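Local coordinates for protein oxidase (Sinorhizobium meliloti, PDB 4FFU) that is of uncertain function but belongs to the MaoC-like hot-dog-fold family, whose relatives include enoyl-CoA hydratases, and may have monoamine oxidase activity, at residues V53-A56 with G57-D61. Residues are numbered along the deposited sequence; the frame is centred on the assembly and turned at random.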
# COMPACT_ATOMS: atom_id res chain seq x y z
N VAL I 53 -3.86 -6.83 6.70
CA VAL I 53 -2.42 -6.80 6.37
C VAL I 53 -1.95 -5.34 6.18
O VAL I 53 -0.87 -4.99 6.68
CB VAL I 53 -2.13 -7.66 5.12
CG1 VAL I 53 -0.69 -7.48 4.63
CG2 VAL I 53 -2.43 -9.13 5.42
N VAL I 54 -2.77 -4.51 5.54
CA VAL I 54 -2.50 -3.06 5.37
C VAL I 54 -2.49 -2.39 6.73
O VAL I 54 -1.57 -1.61 7.03
CB VAL I 54 -3.50 -2.37 4.41
CG1 VAL I 54 -3.23 -0.86 4.40
CG2 VAL I 54 -3.30 -2.93 3.01
N HIS I 55 -3.48 -2.70 7.58
CA HIS I 55 -3.49 -2.02 8.88
C HIS I 55 -2.24 -2.34 9.70
O HIS I 55 -1.67 -1.45 10.34
CB HIS I 55 -4.71 -2.40 9.72
CG HIS I 55 -4.96 -1.45 10.84
ND1 HIS I 55 -5.51 -0.21 10.63
CD2 HIS I 55 -4.71 -1.53 12.17
CE1 HIS I 55 -5.63 0.43 11.79
NE2 HIS I 55 -5.14 -0.35 12.74
N ALA I 56 -1.84 -3.61 9.71
CA ALA I 56 -0.62 -4.04 10.41
C ALA I 56 0.59 -3.28 9.88
O ALA I 56 1.38 -2.72 10.66
CB ALA I 56 -0.39 -5.53 10.26
N GLY I 57 0.72 -3.22 8.56
CA GLY I 57 1.87 -2.54 7.97
C GLY I 57 1.88 -1.05 8.23
O GLY I 57 2.94 -0.43 8.34
N HIS I 58 0.69 -0.46 8.28
CA HIS I 58 0.54 0.97 8.54
C HIS I 58 0.85 1.34 9.98
O HIS I 58 1.42 2.41 10.25
CB HIS I 58 -0.91 1.34 8.18
CG HIS I 58 -1.24 2.80 8.31
ND1 HIS I 58 -0.47 3.80 7.74
CD2 HIS I 58 -2.33 3.41 8.84
CE1 HIS I 58 -1.05 4.97 7.97
NE2 HIS I 58 -2.17 4.76 8.64
N THR I 59 0.45 0.48 10.92
CA THR I 59 0.51 0.83 12.34
C THR I 59 1.72 0.20 13.04
O THR I 59 2.15 0.71 14.09
CB THR I 59 -0.75 0.36 13.09
OG1 THR I 59 -0.86 -1.06 13.00
CG2 THR I 59 -2.00 1.03 12.51
N GLY I 60 2.27 -0.88 12.49
CA GLY I 60 3.36 -1.64 13.14
C GLY I 60 2.88 -2.74 14.10
O GLY I 60 3.69 -3.41 14.75
N ASP I 61 1.56 -2.94 14.16
CA ASP I 61 0.95 -3.98 15.03
C ASP I 61 0.71 -5.29 14.26
O ASP I 61 -0.25 -5.38 13.48
CB ASP I 61 -0.37 -3.45 15.62
CG ASP I 61 -1.06 -4.45 16.56
OD1 ASP I 61 -0.76 -5.66 16.52
OD2 ASP I 61 -1.94 -4.02 17.33
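Thr-59 lies back over His-55, one turn earlier in the same helix, and its side chain divides its two branches between a carbonyl and a ring. Thr-59 CB rests 3.4 Å from His-55 O. Beyond it, Thr-59 OG1 sits between the backbone N and the carbonyl carbon (chi1 62°), a setting that carries the hydroxyl back to donate to His-55 O at 2.8 Å. Thr-59 N donates to that same oxygen, 2.9 Å from His-55 O, from the opposite face of its carbonyl plane, so two donors grip one acceptor. Thr-59 OG1 also accepts from Asp-61 N, 3.3 Å away, forming an ST turn just where the helix stops. The methyl branch, Thr-59 CG2, stands over a face of the imidazole in a CH-pi contact, 3.7 Å from the His-55 ring centroid and nearest its NE2 rim. A valine here would probably leave Asp-61 N without this acceptor and His-55 O with one donor fewer.

The hot-dog fold wraps an antiparallel sheet round a central helix, here 84-93; helix 49-59 belongs to the connection leading there from strand 39-46. His-55 NE2 is hydrogen-bonded to Thr-85 OG1 at the start of that central helix and His-55 ND1 to His-58 NE2 of a second subunit; His-58 NE2 of this chain makes the equivalent hydrogen bond to His-55 ND1 of that subunit.

Gly-60 ends the helix: Gly-60 N still donates a hydrogen bond to Ala-56 O at 2.7 Å, but at its backbone angles, with phi positive (88°), a CB would be jammed against the preceding carbonyl oxygen, so glycine suits this place. Ala-56 suits the bend, its small CB only 3.2 Å from Asp-61 O, which in turn accepts from His-83.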